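Local coordinates for protein putative hydrolase (Burkholderia cenocepacia, PDB 4X00) that is probably a hydrolase of the alpha/beta hydrolase fold, thought to act as an aryl esterase, though its substrate has not been established, at residues F172-F177 and T184-L189; F177-D182 and F262-E267. All coordinates share one frame; numbering follows the deposited sequence. Where two conformers were deposited one is given.

Contact 1. Residues F172-F177 and T184-L189; sequences FLRLCF and TTFSLL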
ATOM      1  N   PHE A 172      10.801  -3.671 -12.583  1.00  7.89           N
ATOM      2  CA  PHE A 172       9.546  -3.563 -11.847  1.00  8.44           C
ATOM      3  C   PHE A 172       9.316  -2.117 -11.400  1.00  8.58           C
ATOM      4  O   PHE A 172       8.194  -1.601 -11.476  1.00  8.70           O
ATOM      5  CB  PHE A 172       9.584  -4.500 -10.638  1.00  8.80           C
ATOM      6  CG  PHE A 172       8.343  -4.446  -9.817  1.00  9.08           C
ATOM      7  CD1 PHE A 172       7.278  -5.255 -10.153  1.00 10.35           C
ATOM      8  CD2 PHE A 172       8.247  -3.622  -8.701  1.00  9.82           C
ATOM      9  CE1 PHE A 172       6.095  -5.223  -9.398  1.00 11.06           C
ATOM     10  CE2 PHE A 172       7.065  -3.606  -7.925  1.00 10.69           C
ATOM     11  CZ  PHE A 172       5.997  -4.409  -8.292  1.00 10.95           C
ATOM     12  N   LEU A 173      10.350  -1.477 -10.864  1.00  8.84           N
ATOM     13  CA  LEU A 173      10.177  -0.095 -10.387  1.00  8.52           C
ATOM     14  C   LEU A 173       9.816   0.811 -11.566  1.00  9.03           C
ATOM     15  O   LEU A 173       8.972   1.713 -11.424  1.00  8.95           O
ATOM     16  CB  LEU A 173      11.440   0.408  -9.691  1.00  8.78           C
ATOM     17  CG  LEU A 173      11.343   1.796  -9.024  1.00 10.46           C
ATOM     18  CD1 LEU A 173      10.241   1.843  -7.983  1.00 11.65           C
ATOM     19  CD2 LEU A 173      12.671   2.161  -8.411  1.00 11.60           C
ATOM     20  N   ARG A 174      10.406   0.598 -12.753  1.00  9.55           N
ATOM     21  CA  ARG A 174      10.024   1.403 -13.920  0.55  9.01           C
ATOM     22  C   ARG A 174       8.555   1.201 -14.263  1.00  9.72           C
ATOM     23  O   ARG A 174       7.882   2.147 -14.687  1.00 10.37           O
ATOM     24  CB  ARG A 174      10.896   1.048 -15.121  0.55  9.86           C
ATOM     25  CG  ARG A 174      12.320   1.548 -15.014  0.55 10.82           C
ATOM     26  CD  ARG A 174      12.366   3.068 -15.103  0.55 12.42           C
ATOM     27  NE  ARG A 174      13.734   3.582 -15.022  0.55 13.51           N
ATOM     28  CZ  ARG A 174      14.042   4.859 -14.807  0.55 14.36           C
ATOM     29  NH1 ARG A 174      13.075   5.764 -14.644  0.55 14.88           N
ATOM     30  NH2 ARG A 174      15.320   5.225 -14.761  0.55 14.80           N
ATOM     31  N   LEU A 175       8.051  -0.019 -14.070  1.00  9.49           N
ATOM     32  CA  LEU A 175       6.646  -0.319 -14.345  1.00  9.94           C
ATOM     33  C   LEU A 175       5.715   0.336 -13.328  1.00  9.80           C
ATOM     34  O   LEU A 175       4.501   0.323 -13.520  1.00 10.37           O
ATOM     35  CB  LEU A 175       6.424  -1.834 -14.353  1.00 10.55           C
ATOM     36  CG  LEU A 175       7.014  -2.489 -15.613  1.00 11.22           C
ATOM     37  CD1 LEU A 175       7.023  -4.013 -15.385  1.00 12.85           C
ATOM     38  CD2 LEU A 175       6.242  -2.125 -16.887  1.00 11.80           C
ATOM     39  N   CYS A 176       6.250   0.894 -12.248  1.00  8.91           N
ATOM     40  CA  CYS A 176       5.395   1.515 -11.246  1.00  9.04           C
ATOM     41  C   CYS A 176       4.911   2.906 -11.682  1.00  8.88           C
ATOM     42  O   CYS A 176       4.109   3.512 -10.971  1.00 10.03           O
ATOM     43  CB  CYS A 176       6.133   1.622  -9.905  1.00  9.98           C
ATOM     44  SG  CYS A 176       6.281   0.055  -9.000  1.00 10.51           S
ATOM     45  N   PHE A 177       5.409   3.416 -12.816  1.00  9.38           N
ATOM     46  CA  PHE A 177       5.098   4.791 -13.216  1.00  9.86           C
ATOM     47  C   PHE A 177       4.702   4.872 -14.663  1.00 11.19           C
ATOM     48  O   PHE A 177       5.258   4.146 -15.502  1.00 11.97           O
ATOM     49  CB  PHE A 177       6.303   5.715 -13.030  1.00 10.84           C
ATOM     50  CG  PHE A 177       6.840   5.717 -11.627  1.00  9.84           C
ATOM     51  CD1 PHE A 177       6.292   6.551 -10.664  1.00 11.71           C
ATOM     52  CD2 PHE A 177       7.887   4.867 -11.249  1.00 10.78           C
ATOM     53  CE1 PHE A 177       6.762   6.538  -9.370  1.00 12.68           C
ATOM     54  CE2 PHE A 177       8.357   4.871  -9.965  1.00 11.59           C
ATOM     55  CZ  PHE A 177       7.810   5.691  -9.021  1.00 12.29           C
ATOM     56  N   THR A 184      16.970  11.338  -9.752  1.00 14.08           N
ATOM     57  CA  THR A 184      17.440  11.186  -8.383  1.00 14.50           C
ATOM     58  C   THR A 184      16.382  10.470  -7.520  1.00 12.29           C
ATOM     59  O   THR A 184      16.704   9.564  -6.738  1.00 12.48           O
ATOM     60  CB  THR A 184      17.828  12.549  -7.790  1.00 16.86           C
ATOM     61  OG1 THR A 184      18.877  13.114  -8.584  1.00 18.82           O
ATOM     62  CG2 THR A 184      18.341  12.396  -6.382  1.00 17.69           C
ATOM     63  N   THR A 185      15.112  10.830  -7.690  1.00 11.60           N
ATOM     64  CA  THR A 185      14.045  10.140  -6.998  1.00 11.60           C
ATOM     65  C   THR A 185      14.003   8.668  -7.381  1.00  9.74           C
ATOM     66  O   THR A 185      13.834   7.789  -6.506  1.00  9.34           O
ATOM     67  CB  THR A 185      12.687  10.779  -7.305  1.00 13.52           C
ATOM     68  OG1 THR A 185      12.702  12.135  -6.841  1.00 15.17           O
ATOM     69  CG2 THR A 185      11.547  10.024  -6.641  1.00 14.20           C
ATOM     70  N   PHE A 186      14.154   8.375  -8.672  1.00  9.64           N
ATOM     71  CA  PHE A 186      14.185   6.985  -9.089  1.00  9.31           C
ATOM     72  C   PHE A 186      15.337   6.240  -8.411  1.00  8.86           C
ATOM     73  O   PHE A 186      15.152   5.122  -7.917  1.00  9.18           O
ATOM     74  CB  PHE A 186      14.302   6.870 -10.616  1.00  9.16           C
ATOM     75  CG  PHE A 186      14.131   5.463 -11.112  1.00 10.14           C
ATOM     76  CD1 PHE A 186      12.862   4.939 -11.329  1.00 11.96           C
ATOM     77  CD2 PHE A 186      15.231   4.665 -11.341  1.00 10.52           C
ATOM     78  CE1 PHE A 186      12.686   3.633 -11.765  1.00 12.46           C
ATOM     79  CE2 PHE A 186      15.072   3.342 -11.760  1.00 11.85           C
ATOM     80  CZ  PHE A 186      13.794   2.834 -11.992  1.00 12.63           C
ATOM     81  N   SER A 187      16.517   6.865  -8.341  1.00  8.91           N
ATOM     82  CA  SER A 187      17.669   6.186  -7.747  0.52  9.13           C
ATOM     83  C   SER A 187      17.424   5.916  -6.252  1.00  8.49           C
ATOM     84  O   SER A 187      17.863   4.882  -5.731  1.00  8.66           O
ATOM     85  CB  SER A 187      18.946   7.004  -7.941  0.52  9.83           C
ATOM     86  OG  SER A 187      18.988   8.111  -7.071  0.52 11.43           O
ATOM     87  N   LEU A 188      16.753   6.831  -5.547  1.00  8.48           N
ATOM     88  CA  LEU A 188      16.455   6.641  -4.120  1.00  8.77           C
ATOM     89  C   LEU A 188      15.514   5.450  -3.973  1.00  8.14           C
ATOM     90  O   LEU A 188      15.732   4.548  -3.151  1.00  8.25           O
ATOM     91  CB  LEU A 188      15.831   7.912  -3.542  1.00  9.83           C
ATOM     92  CG  LEU A 188      15.392   7.779  -2.096  1.00 10.45           C
ATOM     93  CD1 LEU A 188      16.576   7.487  -1.190  1.00 10.81           C
ATOM     94  CD2 LEU A 188      14.655   9.075  -1.661  1.00 12.22           C
ATOM     95  N   LEU A 189      14.462   5.413  -4.791  1.00  8.61           N
ATOM     96  CA  LEU A 189      13.496   4.320  -4.720  1.00  8.34           C
ATOM     97  C   LEU A 189      14.094   2.992  -5.188  1.00  7.93           C
ATOM     98  O   LEU A 189      13.685   1.941  -4.718  1.00  8.83           O
ATOM     99  CB  LEU A 189      12.221   4.670  -5.516  1.00  9.16           C
ATOM    100  CG  LEU A 189      11.388   5.828  -4.947  1.00 10.04           C
ATOM    101  CD1 LEU A 189      10.163   6.033  -5.827  1.00 11.94           C
ATOM    102  CD2 LEU A 189      10.977   5.504  -3.506  1.00 11.39           C
TER

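Contact 2. Residues F177-D182 and F262-E267; sequences FHRQPD and FLEEPE. With EDO (1,2-ethanediol), chain K.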
ATOM      1  N   PHE A 177       5.409   3.416 -12.816  1.00  9.38           N
ATOM      2  CA  PHE A 177       5.098   4.791 -13.216  1.00  9.86           C
ATOM      3  C   PHE A 177       4.702   4.872 -14.663  1.00 11.19           C
ATOM      4  O   PHE A 177       5.258   4.146 -15.502  1.00 11.97           O
ATOM      5  CB  PHE A 177       6.303   5.715 -13.030  1.00 10.84           C
ATOM      6  CG  PHE A 177       6.840   5.717 -11.627  1.00  9.84           C
ATOM      7  CD1 PHE A 177       6.292   6.551 -10.664  1.00 11.71           C
ATOM      8  CD2 PHE A 177       7.887   4.867 -11.249  1.00 10.78           C
ATOM      9  CE1 PHE A 177       6.762   6.538  -9.370  1.00 12.68           C
ATOM     10  CE2 PHE A 177       8.357   4.871  -9.965  1.00 11.59           C
ATOM     11  CZ  PHE A 177       7.810   5.691  -9.021  1.00 12.29           C
ATOM     12  N   HIS A 178       3.769   5.772 -14.974  1.00 10.81           N
ATOM     13  CA  HIS A 178       3.641   6.266 -16.350  1.00 13.39           C
ATOM     14  C   HIS A 178       4.475   7.529 -16.505  1.00 14.52           C
ATOM     15  O   HIS A 178       5.300   7.608 -17.414  1.00 16.60           O
ATOM     16  CB  HIS A 178       2.179   6.540 -16.704  1.00 16.92           C
ATOM     17  CG  HIS A 178       1.996   7.030 -18.100  1.00 22.97           C
ATOM     18  ND1 HIS A 178       2.303   6.264 -19.201  1.00 28.76           N
ATOM     19  CD2 HIS A 178       1.532   8.209 -18.573  1.00 23.74           C
ATOM     20  CE1 HIS A 178       2.034   6.951 -20.298  1.00 27.82           C
ATOM     21  NE2 HIS A 178       1.566   8.134 -19.945  1.00 25.31           N
ATOM     22  N   ARG A 179       4.236   8.517 -15.633  1.00 15.30           N
ATOM     23  CA  ARG A 179       5.053   9.735 -15.547  1.00 17.49           C
ATOM     24  C   ARG A 179       6.303   9.350 -14.737  1.00 16.55           C
ATOM     25  O   ARG A 179       6.222   9.236 -13.524  1.00 14.92           O
ATOM     26  CB  ARG A 179       4.284  10.891 -14.858  1.00 19.77           C
ATOM     27  CG  ARG A 179       2.962  11.374 -15.491  1.00 23.42           C
ATOM     28  CD  ARG A 179       2.441  12.614 -14.725  1.00 27.23           C
ATOM     29  NE  ARG A 179       1.282  13.250 -15.338  1.00 30.58           N
ATOM     30  CZ  ARG A 179       0.723  14.378 -14.888  1.00 32.81           C
ATOM     31  NH1 ARG A 179       1.204  14.992 -13.806  1.00 34.93           N
ATOM     32  NH2 ARG A 179      -0.316  14.886 -15.516  1.00 31.05           N
ATOM     33  N   GLN A 180       7.433   9.079 -15.389  1.00 16.07           N
ATOM     34  CA  GLN A 180       8.611   8.665 -14.627  1.00 15.49           C
ATOM     35  C   GLN A 180       9.089   9.771 -13.708  1.00 14.54           C
ATOM     36  O   GLN A 180       9.044  10.945 -14.071  1.00 15.54           O
ATOM     37  CB  GLN A 180       9.761   8.253 -15.549  1.00 16.41           C
ATOM     38  CG  GLN A 180       9.473   6.981 -16.354  1.00 17.93           C
ATOM     39  CD  GLN A 180       9.256   5.729 -15.482  1.00 17.49           C
ATOM     40  OE1 GLN A 180       9.929   5.525 -14.472  1.00 18.77           O
ATOM     41  NE2 GLN A 180       8.369   4.859 -15.925  1.00 16.99           N
ATOM     42  N   PRO A 181       9.551   9.391 -12.511  1.00 13.45           N
ATOM     43  CA  PRO A 181      10.100  10.383 -11.578  1.00 13.96           C
ATOM     44  C   PRO A 181      11.431  10.926 -12.074  1.00 14.13           C
ATOM     45  O   PRO A 181      12.024  10.372 -13.003  1.00 14.46           O
ATOM     46  CB  PRO A 181      10.275   9.601 -10.275  1.00 15.83           C
ATOM     47  CG  PRO A 181      10.384   8.195 -10.692  1.00 15.25           C
ATOM     48  CD  PRO A 181       9.630   8.015 -11.980  1.00 14.89           C
ATOM     49  N   ASP A 182      11.911  12.003 -11.479  1.00 14.48           N
ATOM     50  CA  ASP A 182      13.235  12.469 -11.879  1.00 16.03           C
ATOM     51  C   ASP A 182      14.268  11.398 -11.497  1.00 14.12           C
ATOM     52  O   ASP A 182      13.996  10.495 -10.681  1.00 14.45           O
ATOM     53  CB  ASP A 182      13.581  13.798 -11.230  1.00 20.50           C
ATOM     54  CG  ASP A 182      13.571  13.715  -9.725  1.00 26.64           C
ATOM     55  OD1 ASP A 182      14.581  13.295  -9.144  1.00 24.71           O
ATOM     56  OD2 ASP A 182      12.544  14.044  -9.104  1.00 33.94           O
ATOM     57  N   PHE A 262      -0.006   8.899  -6.483  1.00  8.30           N
ATOM     58  CA  PHE A 262       0.360   9.750  -5.350  1.00  8.38           C
ATOM     59  C   PHE A 262       1.729  10.419  -5.577  1.00  8.80           C
ATOM     60  O   PHE A 262       2.021  11.465  -4.961  1.00  9.49           O
ATOM     61  CB  PHE A 262       0.368   8.933  -4.044  1.00  8.95           C
ATOM     62  CG  PHE A 262       1.243   7.700  -4.130  1.00  8.61           C
ATOM     63  CD1 PHE A 262       0.756   6.506  -4.668  1.00  8.67           C
ATOM     64  CD2 PHE A 262       2.584   7.782  -3.736  1.00  9.78           C
ATOM     65  CE1 PHE A 262       1.588   5.390  -4.788  1.00  9.10           C
ATOM     66  CE2 PHE A 262       3.424   6.685  -3.860  1.00  9.44           C
ATOM     67  CZ  PHE A 262       2.921   5.484  -4.392  1.00  9.82           C
ATOM     68  N   LEU A 263       2.556   9.827  -6.452  1.00  8.72           N
ATOM     69  CA  LEU A 263       3.824  10.446  -6.849  1.00  9.11           C
ATOM     70  C   LEU A 263       3.668  11.163  -8.175  1.00  9.56           C
ATOM     71  O   LEU A 263       4.265  12.223  -8.383  1.00 10.84           O
ATOM     72  CB  LEU A 263       4.934   9.378  -6.962  1.00  9.27           C
ATOM     73  CG  LEU A 263       5.551   8.998  -5.603  1.00 11.21           C
ATOM     74  CD1 LEU A 263       6.330   7.665  -5.733  1.00 11.66           C
ATOM     75  CD2 LEU A 263       6.450  10.101  -5.050  1.00 12.87           C
ATOM     76  N   GLU A 264       2.872  10.587  -9.079  1.00  8.69           N
ATOM     77  CA  GLU A 264       2.757  11.145 -10.443  1.00  9.39           C
ATOM     78  C   GLU A 264       1.890  12.401 -10.543  1.00  9.35           C
ATOM     79  O   GLU A 264       2.183  13.297 -11.364  1.00 11.00           O
ATOM     80  CB  GLU A 264       2.213  10.089 -11.404  1.00  9.49           C
ATOM     81  CG  GLU A 264       3.152   8.863 -11.517  1.00 11.16           C
ATOM     82  CD  GLU A 264       2.581   7.756 -12.367  1.00 13.23           C
ATOM     83  OE1 GLU A 264       2.410   7.962 -13.576  1.00 13.91           O
ATOM     84  OE2 GLU A 264       2.307   6.657 -11.835  1.00 14.29           O
ATOM     85  N   GLU A 265       0.827  12.453  -9.753  1.00  9.31           N
ATOM     86  CA  GLU A 265      -0.094  13.588  -9.707  1.00  9.33           C
ATOM     87  C   GLU A 265      -0.341  13.943  -8.241  1.00  8.93           C
ATOM     88  O   GLU A 265      -1.450  13.757  -7.722  1.00  9.16           O
ATOM     89  CB  GLU A 265      -1.407  13.244 -10.427  1.00 10.36           C
ATOM     90  CG  GLU A 265      -1.234  13.096 -11.932  1.00 11.29           C
ATOM     91  CD  GLU A 265      -2.552  12.894 -12.661  1.00 12.20           C
ATOM     92  OE1 GLU A 265      -3.461  13.736 -12.530  1.00 12.81           O
ATOM     93  OE2 GLU A 265      -2.686  11.896 -13.396  1.00 12.77           O
ATOM     94  N   PRO A 266       0.695  14.428  -7.552  1.00  8.59           N
ATOM     95  CA  PRO A 266       0.605  14.531  -6.086  1.00  8.70           C
ATOM     96  C   PRO A 266      -0.355  15.622  -5.631  1.00  8.69           C
ATOM     97  O   PRO A 266      -0.993  15.434  -4.591  1.00  9.86           O
ATOM     98  CB  PRO A 266       2.062  14.854  -5.682  1.00  9.19           C
ATOM     99  CG  PRO A 266       2.647  15.530  -6.887  1.00 10.02           C
ATOM    100  CD  PRO A 266       2.027  14.810  -8.068  1.00  9.63           C
ATOM    101  N   GLU A 267      -0.464  16.725  -6.363  1.00  9.66           N
ATOM    102  CA  GLU A 267      -1.388  17.773  -5.938  1.00 10.20           C
ATOM    103  C   GLU A 267      -2.837  17.286  -6.019  1.00  9.28           C
ATOM    104  O   GLU A 267      -3.639  17.464  -5.096  1.00  9.76           O
ATOM    105  CB  GLU A 267      -1.209  19.006  -6.815  1.00 11.70           C
ATOM    106  CG  GLU A 267       0.182  19.612  -6.749  1.00 13.83           C
ATOM    107  CD  GLU A 267       1.203  18.968  -7.719  1.00 15.77           C
ATOM    108  OE1 GLU A 267       0.828  18.117  -8.544  1.00 15.70           O
ATOM    109  OE2 GLU A 267       2.373  19.396  -7.724  1.00 18.85           O
TER
HETATM  110  C1  EDO K 307       6.990  11.368  -9.209  1.00 20.32           C
HETATM  111  O1  EDO K 307       8.222  11.279  -8.525  1.00 21.25           O
HETATM  112  C2  EDO K 307       6.799  10.451 -10.406  1.00 20.52           C
HETATM  113  O2  EDO K 307       6.333  11.221 -11.518  1.00 20.35           O

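Contact 1. Residues F172-F177 and T184-L189
The ring of Phe186 is clamped between two neighbouring side chains from the end of helix 162-174, a leucine on one face and an arginine on the other. Phe186 reaches out of helix 183-194 with CG anti to its backbone N (chi1 -171°), and its CE1/CZ rim meets Leu173 tip to tip, Leu173 CG lying 3.6 Å from Phe186 CE1. The Leu173 methyl CD2 sits over that face in a CH-pi contact, 3.9 Å from the Phe186 ring centroid, and also packs on Leu189 CB. Beside it, Leu189 CD1 touches the Phe177 ring at its edge, 4.0 Å from Phe177 CZ. This side is buried and formed by apolar side chains.

The other side is exposed. There the Arg174 chain bends at chi2 (-69°), so that its end swings back over Phe186 and its guanidinium lies flat on the ring, planes 9° apart. Arg174 CZ stands 3.3 Å from the Phe186 centroid, almost on the ring normal, while Arg174 NE closes to 3.1 Å from Phe186 CZ. Arg174 was modelled in two conformers; the one described here lies on the ring. No hydrogen bond joins the two segments: cohesion comes from apolar burial and a cation-pi stack, which would let the arginine shield the ring while its N-H groups, directed along the guanidinium plane, can still serve polar partners or water.

Contact 2. Residues F177-D182 and F262-E267
This is a carboxylate-to-backbone contact, reinforced by apolar packing, between the loop joining helices 162-174 and 183-194 and the junction of helix 261-264 with helix 266-280. Its centre is Glu264, whose chain, extended beyond CG (chi2 175°), crosses to the loop and presents OE1 to two successive amides. Arg179 N gives the straighter bond, 2.8 Å to Glu264 OE1 at 163°; His178 N reaches the same oxygen at 2.9 Å but with a more bent 138°. Both donors approach from above the carboxylate plane. Gly258 N also bonds to OE1, and Ala260 N holds OE2, so the buried carboxylate is gripped at both oxygens by backbone N-H groups, which would stabilise its charged form.

Arg179, extended from CG to NE, crosses Glu264 obliquely, and its NH1 makes a weak bond to Glu264 O, 3.1 Å away. One face of its guanidinium rests on Glu265 CG, 3.6 Å from Arg179 NH1. The Glu265 carboxylate is engaged elsewhere, by Ser257 OG and Arg268 NH1, and attracts Arg179 only through longer-range charge.

On the apolar side, Leu263 CD1 and Glu264 CG meet the Phe177 ring at its edge, Leu263 CD1 being 3.8 Å from Phe177 CE1, while Pro181 CD covers one ring face. A 1,2-ethanediol, probably from the crystallisation liquor, lodges between the segments and donates from O2 to Arg179 O at 2.8 Å. Glu264 stands close to the putative Ser112-His259-Asp230 triad but is not in contact with it, and its bonds to Gly258 and Ala260 flank His259; the contact joins the helices inserted after strand 132-136 to the segment following the putative triad histidine, consistent with an alpha/beta hydrolase carrying a helical insertion.

In the fold
From the N terminus, the chain completes strands up to 132-136 before entering the helical region between that strand and strand 222-227. Contact 1 closes a short loop there, fastening the end of helix 162-174 to the start of helix 183-194. Contact 2 spans far more sequence: the connecting loop 177-182 pairs with 262-267, after the chain has passed through strands 222-227 and 250-254. The segments alternate, so the two contacts cross, sharing Phe177, with centres about 10 Å apart. Gln180 NE2 with Arg174 O, probably a hydrogen bond, and packing of Leu189 on Leu263 join them further. Together they tie the inserted helices to the C-terminal part of the hydrolase core.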